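Local atomic coordinates of uncharacterized protein (Vibrio parahaemolyticus M0605, PDB entry 3X0T), a protein that is the PirA component of a plasmid-encoded Vibrio toxin, folds as a jelly roll and probably contributes to pore formation. Residues A[54-59]-A[93-98]; A[68-73]-A[81-86]; A[17-22]-A[101-106]. All blocks are in the same frame, centred on the assembly; numbering follows the deposited sequence. Where two conformers were deposited one is given.

Overall arrangement
From the N terminus, strand 11-17 runs into the turn 17-22, which meets 101-106 in contact 3, closing a loop of 78 residues between the turn after strand 11-17 and the start of strand 104-110. Within that loop contact 1 pairs 54-59 with 93-98 as neighbouring strands of one four-stranded sheet, and within the loop of contact 1 lies contact 2, 68-73 with 81-86, joining the edge of that sheet to the end of an edge strand of the other. The three therefore nest without crossing. Contacts 1 and 2 touch directly, their centres about 9 Å apart; Asn-98 links contact 1 to contact 3, the centres of these two lying about 16 Å apart.

Contact 1: A[54-59]-A[93-98]; sequences QYQWGA and RIVVIN
Strands 54-58 and 93-98 run antiparallel at 138° between their directions, with Gln-54/Val-95 and Gln-56/Arg-93 as hydrogen-bonded pairs and Tyr-55/Ile-94 as the non-hydrogen-bonded pair between them. Four backbone bonds hold this ladder; the straightest, Gln-56 N to Arg-93 O, measures 2.8 Å at 175° and lies nearly along the C=O axis. On the face carrying Gln-54, Gln-56, Arg-93 and Val-95 the polar ends of the side chains are linked in a row by hydrogen bonds. Arg-93 places CG between its backbone N and carbonyl carbon and then extends to NE, so its guanidinium runs alongside Gln-56, pointing the same way. NE and NH2 converge side-on upon the single atom Gln-56 OE1, each at 2.9 Å. OE1 lies at the guanidinium edge, but the amide plane is turned 47° away, so NH2 uses an in-plane lone pair while NE sits above the carbonyl plane. The other end of this amide is occupied too: Gln-56 NE2 donates to Gln-54 OE1 at 2.9 Å, which fixes the amide's rotation. Val-95 CG1 lies 3.5 Å above the guanidinium plane, over its centre, and CG2 of the same residue touches Gln-56 NE2. At the far end Ile-97 CD1 rests 3.6 Å from Gln-54 OE1. On the opposite face the side chains of Tyr-55 and Ile-94 cross obliquely, ring atom CD2 lying 3.7 Å from Ile-94 CG1, while Tyr-55 OH is hydrogen-bonded to Gln-92 OE1. Glu-25 forms a salt bridge with Arg-93 NH1, and Trp-66 adds a cation-pi contact. These are the two central strands of a four-stranded sheet of the jelly roll, flanked by 22-30 beside 91-98 and by 67-74 beside 51-58.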
loop_
_atom_site.group_PDB
_atom_site.type_symbol
_atom_site.label_atom_id
_atom_site.label_comp_id
_atom_site.label_asym_id
_atom_site.label_seq_id
_atom_site.Cartn_x
_atom_site.Cartn_y
_atom_site.Cartn_z
ATOM N N GLN A 54 -1.195 1.079 5.231
ATOM C CA GLN A 54 -2.155 0.020 5.604
ATOM C C GLN A 54 -2.547 -0.815 4.402
ATOM O O GLN A 54 -2.719 -0.305 3.283
ATOM C CB GLN A 54 -3.476 0.568 6.221
ATOM C CG GLN A 54 -3.207 1.399 7.475
ATOM C CD GLN A 54 -4.420 1.672 8.233
ATOM O OE1 GLN A 54 -5.537 1.878 7.707
ATOM N NE2 GLN A 54 -4.221 1.685 9.578
ATOM N N TYR A 55 -2.708 -2.104 4.650
ATOM C CA TYR A 55 -3.310 -3.043 3.703
ATOM C C TYR A 55 -4.760 -3.217 4.133
ATOM O O TYR A 55 -4.985 -3.634 5.252
ATOM C CB TYR A 55 -2.552 -4.378 3.707
ATOM C CG TYR A 55 -2.673 -5.127 2.440
ATOM C CD1 TYR A 55 -3.902 -5.713 2.045
ATOM C CD2 TYR A 55 -1.605 -5.212 1.546
ATOM C CE1 TYR A 55 -4.029 -6.335 0.808
ATOM C CE2 TYR A 55 -1.740 -5.817 0.312
ATOM C CZ TYR A 55 -2.954 -6.378 -0.055
ATOM O OH TYR A 55 -3.051 -6.967 -1.298
ATOM N N GLN A 56 -5.701 -2.878 3.249
ATOM C CA GLN A 56 -7.122 -2.904 3.587
ATOM C C GLN A 56 -7.883 -3.832 2.659
ATOM O O GLN A 56 -7.413 -4.099 1.531
ATOM C CB GLN A 56 -7.706 -1.513 3.495
ATOM C CG GLN A 56 -7.082 -0.555 4.503
ATOM C CD GLN A 56 -7.752 0.798 4.525
ATOM O OE1 GLN A 56 -8.637 1.092 3.702
ATOM N NE2 GLN A 56 -7.340 1.641 5.472
ATOM N N TRP A 57 -9.037 -4.324 3.120
ATOM C CA TRP A 57 -9.849 -5.230 2.331
ATOM C C TRP A 57 -11.303 -4.880 2.469
ATOM O O TRP A 57 -11.712 -4.225 3.439
ATOM C CB TRP A 57 -9.560 -6.707 2.676
ATOM C CG TRP A 57 -10.080 -7.106 4.029
ATOM C CD1 TRP A 57 -9.461 -6.924 5.259
ATOM C CD2 TRP A 57 -11.339 -7.711 4.314
ATOM N NE1 TRP A 57 -10.255 -7.412 6.248
ATOM C CE2 TRP A 57 -11.422 -7.875 5.712
ATOM C CE3 TRP A 57 -12.439 -8.114 3.529
ATOM C CZ2 TRP A 57 -12.588 -8.392 6.331
ATOM C CZ3 TRP A 57 -13.574 -8.612 4.147
ATOM C CH2 TRP A 57 -13.630 -8.761 5.531
ATOM N N GLY A 58 -12.105 -5.363 1.524
ATOM C CA GLY A 58 -13.560 -5.150 1.579
ATOM C C GLY A 58 -14.270 -6.441 1.165
ATOM O O GLY A 58 -13.753 -7.245 0.362
ATOM N N ALA A 59 -15.453 -6.598 1.747
ATOM C CA ALA A 59 -16.358 -7.728 1.445
ATOM C C ALA A 59 -17.060 -7.473 0.102
ATOM O O ALA A 59 -17.019 -6.371 -0.460
ATOM C CB ALA A 59 -17.388 -7.806 2.591
ATOM N N ARG A 93 -6.896 -2.804 -1.074
ATOM C CA ARG A 93 -6.142 -1.629 -1.462
ATOM C C ARG A 93 -5.007 -1.424 -0.475
ATOM O O ARG A 93 -5.048 -1.971 0.646
ATOM C CB ARG A 93 -7.033 -0.376 -1.524
ATOM C CG ARG A 93 -7.599 0.120 -0.203
ATOM C CD ARG A 93 -8.301 1.418 -0.356
ATOM N NE ARG A 93 -8.807 1.872 0.929
ATOM C CZ ARG A 93 -9.275 3.110 1.138
ATOM N NH1 ARG A 93 -9.385 3.950 0.137
ATOM N NH2 ARG A 93 -9.547 3.462 2.393
ATOM N N ILE A 94 -4.058 -0.615 -0.847
ATOM C CA ILE A 94 -3.010 -0.143 0.030
ATOM C C ILE A 94 -3.148 1.361 0.097
ATOM O O ILE A 94 -3.201 2.026 -0.964
ATOM C CB ILE A 94 -1.587 -0.576 -0.451
ATOM C CG1 ILE A 94 -1.482 -2.096 -0.497
ATOM C CG2 ILE A 94 -0.546 0.028 0.449
ATOM C CD1 ILE A 94 -0.222 -2.617 -1.108
ATOM N N VAL A 95 -3.179 1.905 1.298
ATOM C CA VAL A 95 -3.233 3.344 1.483
ATOM C C VAL A 95 -2.024 3.800 2.314
ATOM O O VAL A 95 -1.512 3.048 3.131
ATOM C CB VAL A 95 -4.551 3.814 2.157
ATOM C CG1 VAL A 95 -5.737 3.587 1.254
ATOM C CG2 VAL A 95 -4.751 3.213 3.515
ATOM N N VAL A 96 -1.652 5.038 2.103
ATOM C CA VAL A 96 -0.684 5.715 2.941
ATOM C C VAL A 96 -1.417 6.875 3.602
ATOM O O VAL A 96 -2.147 7.624 2.925
ATOM C CB VAL A 96 0.561 6.205 2.120
ATOM C CG1 VAL A 96 1.571 6.831 3.062
ATOM C CG2 VAL A 96 1.190 5.041 1.376
ATOM N N ILE A 97 -1.275 6.965 4.931
ATOM C CA ILE A 97 -2.020 7.918 5.745
ATOM C C ILE A 97 -0.976 8.811 6.453
ATOM O O ILE A 97 0.011 8.360 7.013
ATOM C CB ILE A 97 -2.863 7.162 6.811
ATOM C CG1 ILE A 97 -3.782 6.154 6.118
ATOM C CG2 ILE A 97 -3.666 8.169 7.631
ATOM C CD1 ILE A 97 -4.496 5.225 7.084
ATOM N N ASN A 98 -1.276 10.117 6.370
ATOM C CA ASN A 98 -0.382 11.116 6.973
ATOM C C ASN A 98 -1.143 11.822 8.065
ATOM O O ASN A 98 -1.991 12.664 7.791
ATOM C CB ASN A 98 0.086 12.121 5.908
ATOM C CG ASN A 98 1.048 13.136 6.461
ATOM O OD1 ASN A 98 1.430 13.053 7.612
ATOM N ND2 ASN A 98 1.471 14.060 5.603
#

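Contact 2: A[68-73]-A[81-86]; sequences VAKSHV and HLQRPD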
loop_
_atom_site.group_PDB
_atom_site.type_symbol
_atom_site.label_atom_id
_atom_site.label_comp_id
_atom_site.label_asym_id
_atom_site.label_seq_id
_atom_site.Cartn_x
_atom_site.Cartn_y
_atom_site.Cartn_z
ATOM N N VAL A 68 -9.082 -3.014 8.017
ATOM C CA VAL A 68 -7.662 -3.031 8.088
ATOM C C VAL A 68 -7.115 -4.454 8.342
ATOM O O VAL A 68 -7.442 -5.050 9.365
ATOM C CB VAL A 68 -7.131 -2.038 9.145
ATOM C CG1 VAL A 68 -5.589 -2.092 9.189
ATOM C CG2 VAL A 68 -7.689 -0.662 8.943
ATOM N N ALA A 69 -6.337 -4.966 7.399
ATOM C CA ALA A 69 -5.642 -6.256 7.583
ATOM C C ALA A 69 -4.252 -6.053 8.152
ATOM O O ALA A 69 -3.793 -6.939 8.900
ATOM C CB ALA A 69 -5.547 -7.021 6.267
ATOM N N LYS A 70 -3.523 -5.005 7.767
ATOM C CA LYS A 70 -2.151 -4.745 8.227
ATOM C C LYS A 70 -1.954 -3.260 8.324
ATOM O O LYS A 70 -2.518 -2.501 7.515
ATOM C CB LYS A 70 -1.111 -5.338 7.296
ATOM C CG LYS A 70 -1.105 -6.866 7.173
ATOM C CD LYS A 70 0.157 -7.417 6.485
ATOM C CE LYS A 70 0.266 -8.912 6.524
ATOM N NZ LYS A 70 1.639 -9.255 6.011
ATOM N N SER A 71 -1.131 -2.827 9.277
ATOM C CA SER A 71 -0.805 -1.426 9.420
ATOM C C SER A 71 0.619 -1.259 9.940
ATOM O O SER A 71 1.020 -2.076 10.793
ATOM C CB SER A 71 -1.794 -0.764 10.375
ATOM O OG SER A 71 -1.660 0.642 10.432
ATOM N N HIS A 72 1.375 -0.284 9.515
ATOM C CA HIS A 72 2.728 -0.087 10.024
ATOM C C HIS A 72 3.102 1.391 9.833
ATOM O O HIS A 72 2.736 2.017 8.849
ATOM C CB HIS A 72 3.708 -0.958 9.218
ATOM C CG HIS A 72 5.070 -0.948 9.775
ATOM N ND1 HIS A 72 5.481 -1.783 10.786
ATOM C CD2 HIS A 72 6.135 -0.179 9.457
ATOM C CE1 HIS A 72 6.739 -1.504 11.092
ATOM N NE2 HIS A 72 7.166 -0.573 10.266
ATOM N N VAL A 73 3.908 1.926 10.778
ATOM C CA VAL A 73 4.357 3.320 10.735
ATOM C C VAL A 73 5.749 3.354 10.188
ATOM O O VAL A 73 6.644 2.612 10.676
ATOM C CB VAL A 73 4.271 4.013 12.072
ATOM C CG1 VAL A 73 4.836 5.425 11.999
ATOM C CG2 VAL A 73 2.863 4.005 12.593
ATOM N N HIS A 81 8.915 -3.033 4.039
ATOM C CA HIS A 81 8.231 -4.032 3.160
ATOM C C HIS A 81 6.918 -4.434 3.739
ATOM O O HIS A 81 6.811 -4.932 4.871
ATOM C CB HIS A 81 9.125 -5.278 3.072
ATOM C CG HIS A 81 8.440 -6.332 2.269
ATOM N ND1 HIS A 81 8.316 -6.264 0.892
ATOM C CD2 HIS A 81 7.799 -7.460 2.611
ATOM C CE1 HIS A 81 7.631 -7.302 0.412
ATOM N NE2 HIS A 81 7.317 -8.050 1.442
ATOM N N LEU A 82 5.826 -4.104 3.007
ATOM C CA LEU A 82 4.488 -4.536 3.369
ATOM C C LEU A 82 4.153 -5.760 2.554
ATOM O O LEU A 82 3.884 -5.702 1.343
ATOM C CB LEU A 82 3.499 -3.398 3.035
ATOM C CG LEU A 82 2.027 -3.703 3.297
ATOM C CD1 LEU A 82 1.800 -4.071 4.739
ATOM C CD2 LEU A 82 1.151 -2.566 2.861
ATOM N N GLN A 83 4.193 -6.915 3.237
ATOM C CA GLN A 83 3.849 -8.173 2.553
ATOM C C GLN A 83 2.317 -8.316 2.510
ATOM O O GLN A 83 1.652 -8.136 3.525
ATOM C CB GLN A 83 4.512 -9.315 3.380
ATOM C CG GLN A 83 4.227 -10.704 2.811
ATOM C CD GLN A 83 4.918 -10.965 1.441
ATOM O OE1 GLN A 83 5.883 -10.310 1.040
ATOM N NE2 GLN A 83 4.380 -11.971 0.759
ATOM N N ARG A 84 1.812 -8.730 1.362
ATOM C CA ARG A 84 0.377 -8.904 1.258
ATOM C C ARG A 84 -0.111 -9.976 2.215
ATOM O O ARG A 84 0.621 -10.927 2.502
ATOM C CB ARG A 84 0.025 -9.322 -0.149
ATOM C CG ARG A 84 0.559 -10.706 -0.473
ATOM C CD ARG A 84 0.251 -11.033 -1.896
ATOM N NE ARG A 84 0.781 -12.374 -2.230
ATOM C CZ ARG A 84 1.016 -12.813 -3.470
ATOM N NH1 ARG A 84 0.816 -12.022 -4.465
ATOM N NH2 ARG A 84 1.431 -14.079 -3.695
ATOM N N PRO A 85 -1.353 -9.920 2.724
ATOM C CA PRO A 85 -1.914 -11.065 3.457
ATOM C C PRO A 85 -1.878 -12.310 2.608
ATOM O O PRO A 85 -1.998 -12.277 1.389
ATOM C CB PRO A 85 -3.355 -10.607 3.747
ATOM C CG PRO A 85 -3.279 -9.091 3.727
ATOM C CD PRO A 85 -2.315 -8.801 2.589
ATOM N N ASP A 86 -1.799 -13.483 3.234
ATOM C CA ASP A 86 -1.807 -14.723 2.439
ATOM C C ASP A 86 -3.210 -15.085 1.931
ATOM O O ASP A 86 -3.303 -15.890 0.959
ATOM C CB ASP A 86 -1.382 -15.908 3.366
ATOM C CG ASP A 86 0.032 -15.914 3.799
ATOM O OD1 ASP A 86 0.911 -15.315 3.110
ATOM O OD2 ASP A 86 0.325 -16.595 4.823
HETATM O O HOH W 1 1.311 -11.814 5.145
HETATM O O HOH W 2 4.270 -7.004 6.272
#
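A classic beta bulge at Ala-69 and Lys-70, both facing Tyr-55, marks where this edge strand of the jelly roll turns a corner, and from it the contact reaches across to the loop that follows strand 79-82 of the other sheet. The segments do not pair as strands: their nearest CA atoms, of Ala-69 and Pro-85, stand 7.4 Å apart, and the link is made by side chains of 68-73 reaching the backbone and side chains of 81-86. Lys-70 carries most of it. With CG anti to its carbonyl carbon and the chain fully extended beyond, it spans the gap and delivers NZ to the carbonyl of Gln-83, the NZ to O distance being 2.7 Å. The approach is made from above the carbonyl plane, 37° out of it, rather than along a lone pair. On the way Lys-70 crosses Leu-82 obliquely, CB and CD each lying 4.1 Å from Leu-82 CD1, so its aliphatic part packs on a buried leucine while the ammonium meets backbone oxygen. Nearer the corner, Ala-69 CB packs on Pro-85 CG at 4.0 Å, and Tyr-55 of the neighbouring strand covers Pro-85 as well. On the Gln-83 side the amide is turned away from the lysine: its chain bends at chi2 (68°), and OE1 accepts from His-81 NE2 in a nearly straight bond of 170°, with the partner in the ring plane. Asp-42 OD1 bonds the other ring nitrogen, ND1, and Ser-40 OG bonds Arg-84 N, joining this loop to the one before strand 41-45. A water extends the link, accepting from Lys-70 NZ at 2.7 Å and donating to Arg-84 O at 2.9 Å.

Contact 3: A[17-22]-A[101-106]; sequences VEPNGG and ASRGFC
The turn linking strand 11-17 to strand 22-30 meets the chain leading into strand 104-110, and an antiparallel hydrogen-bonded pair, Val-17 with Gly-104, is the one ladder pair between the two segments. Its CA atoms are 4.5 Å apart and both bonds measure 2.8 Å, but they differ in form: Gly-104 N lies in the carbonyl plane of Val-17 O, whereas Val-17 N sits above the carbonyl plane of Gly-104 O, 48° out of it. At Gly-104 a CB would stand too close to Val-17 O, so the absence of a side chain lets the strands come this near. Beyond this pair the segments continue in nearly opposite directions, 170° apart, without further ladder bonds. Within the jelly roll this is where the turn crosses from one sheet to the other, and a G1 beta bulge at Gly-21 and Gly-22, both facing Asn-98, lies where the chain joins the second sheet. Asn-98 also joins the two segments, its ND2 donating to the carbonyl oxygens of both Val-17 and Ser-102. Pro-19 packs beyond the pair: its ring lies alongside Arg-103, pointing the same way, while CB rests 3.5 Å from Ala-101 O and 3.7 Å from Ser-102 O. The extended Arg-103 side chain brings NH1 toward Glu-18, whose chain bends at chi2; Glu-18 OE2 and Arg-103 NH1 are 3.6 Å apart, a long salt bridge with the carboxylate and guanidinium planes 55° apart. Both residues are exposed, so the attraction is probably weakened by solvent. At the tip of the turn Asn-20 ND2 packs against Ala-101 CA, and a water donates to both Asn-20 OD1 and Ala-101 O, 2.7 Å from the latter.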
loop_
_atom_site.group_PDB
_atom_site.type_symbol
_atom_site.label_atom_id
_atom_site.label_comp_id
_atom_site.label_asym_id
_atom_site.label_seq_id
_atom_site.Cartn_x
_atom_site.Cartn_y
_atom_site.Cartn_z
ATOM N N VAL A 17 1.091 12.810 0.129
ATOM C CA VAL A 17 0.035 12.488 1.131
ATOM C C VAL A 17 -0.233 13.736 1.951
ATOM O O VAL A 17 0.660 14.229 2.649
ATOM C CB VAL A 17 0.440 11.286 2.047
ATOM C CG1 VAL A 17 -0.824 10.760 2.773
ATOM C CG2 VAL A 17 1.100 10.152 1.280
ATOM N N GLU A 18 -1.457 14.261 1.866
ATOM C CA GLU A 18 -1.711 15.539 2.550
ATOM C C GLU A 18 -1.644 15.387 4.070
ATOM O O GLU A 18 -1.962 14.345 4.680
ATOM C CB GLU A 18 -3.027 16.114 1.997
ATOM C CG GLU A 18 -3.077 16.366 0.488
ATOM C CD GLU A 18 -1.905 17.206 -0.037
ATOM O OE1 GLU A 18 -1.313 16.932 -1.117
ATOM O OE2 GLU A 18 -1.573 18.224 0.632
ATOM N N PRO A 19 -1.186 16.458 4.756
ATOM C CA PRO A 19 -0.991 16.388 6.203
ATOM C C PRO A 19 -2.362 16.419 6.929
ATOM O O PRO A 19 -3.421 16.629 6.311
ATOM C CB PRO A 19 -0.183 17.685 6.498
ATOM C CG PRO A 19 -0.649 18.618 5.405
ATOM C CD PRO A 19 -0.753 17.758 4.167
ATOM N N ASN A 20 -2.304 16.142 8.240
ATOM C CA ASN A 20 -3.517 16.275 9.110
ATOM C C ASN A 20 -4.612 15.347 8.652
ATOM O O ASN A 20 -5.796 15.680 8.719
ATOM C CB ASN A 20 -3.992 17.726 9.195
ATOM C CG ASN A 20 -2.781 18.610 9.584
ATOM O OD1 ASN A 20 -2.441 19.468 8.806
ATOM N ND2 ASN A 20 -2.173 18.332 10.703
ATOM N N GLY A 21 -4.247 14.128 8.229
ATOM C CA GLY A 21 -5.186 13.033 8.012
ATOM C C GLY A 21 -5.337 12.712 6.559
ATOM O O GLY A 21 -6.292 11.961 6.249
ATOM N N GLY A 22 -4.460 13.160 5.643
ATOM C CA GLY A 22 -4.626 12.743 4.261
ATOM C C GLY A 22 -4.453 11.235 4.091
ATOM O O GLY A 22 -3.684 10.583 4.820
ATOM N N ALA A 101 1.802 16.896 10.804
ATOM C CA ALA A 101 1.636 18.233 10.256
ATOM C C ALA A 101 2.466 18.493 8.997
ATOM O O ALA A 101 2.165 19.483 8.295
ATOM C CB ALA A 101 2.060 19.343 11.257
ATOM N N SER A 102 3.524 17.703 8.759
ATOM C CA SER A 102 4.360 17.899 7.570
ATOM C C SER A 102 3.701 17.203 6.367
ATOM O O SER A 102 3.134 16.133 6.491
ATOM C CB SER A 102 5.742 17.246 7.724
ATOM O OG SER A 102 6.467 17.861 8.783
ATOM N N ARG A 103 3.754 17.863 5.213
ATOM C CA ARG A 103 3.354 17.200 3.972
ATOM C C ARG A 103 4.063 15.885 3.781
ATOM O O ARG A 103 5.196 15.723 4.175
ATOM C CB ARG A 103 3.577 18.099 2.753
ATOM C CG ARG A 103 2.832 19.431 2.735
ATOM C CD ARG A 103 3.049 20.194 1.421
ATOM N NE ARG A 103 2.497 21.563 1.408
ATOM C CZ ARG A 103 1.235 21.970 1.626
ATOM N NH1 ARG A 103 0.268 21.066 1.936
ATOM N NH2 ARG A 103 0.973 23.298 1.542
ATOM N N GLY A 104 3.348 14.898 3.230
ATOM C CA GLY A 104 3.896 13.528 3.132
ATOM C C GLY A 104 4.316 13.257 1.694
ATOM O O GLY A 104 3.691 13.638 0.722
ATOM N N PHE A 105 5.423 12.509 1.631
ATOM C CA PHE A 105 5.952 12.118 0.284
ATOM C C PHE A 105 6.470 10.717 0.436
ATOM O O PHE A 105 7.162 10.356 1.401
ATOM C CB PHE A 105 7.118 13.041 -0.172
ATOM C CG PHE A 105 6.693 14.465 -0.345
ATOM C CD1 PHE A 105 6.751 15.351 0.761
ATOM C CD2 PHE A 105 6.207 14.894 -1.586
ATOM C CE1 PHE A 105 6.345 16.707 0.573
ATOM C CE2 PHE A 105 5.776 16.249 -1.680
ATOM C CZ PHE A 105 5.851 17.109 -0.617
ATOM N N CYS A 106 6.235 9.860 -0.563
ATOM C CA CYS A 106 6.818 8.533 -0.548
ATOM C C CYS A 106 6.928 8.035 -1.985
ATOM O O CYS A 106 6.329 8.532 -2.928
ATOM C CB CYS A 106 5.986 7.567 0.282
ATOM S SG CYS A 106 4.334 7.220 -0.284
HETATM O O HOH W 3 0.010 21.143 8.535
#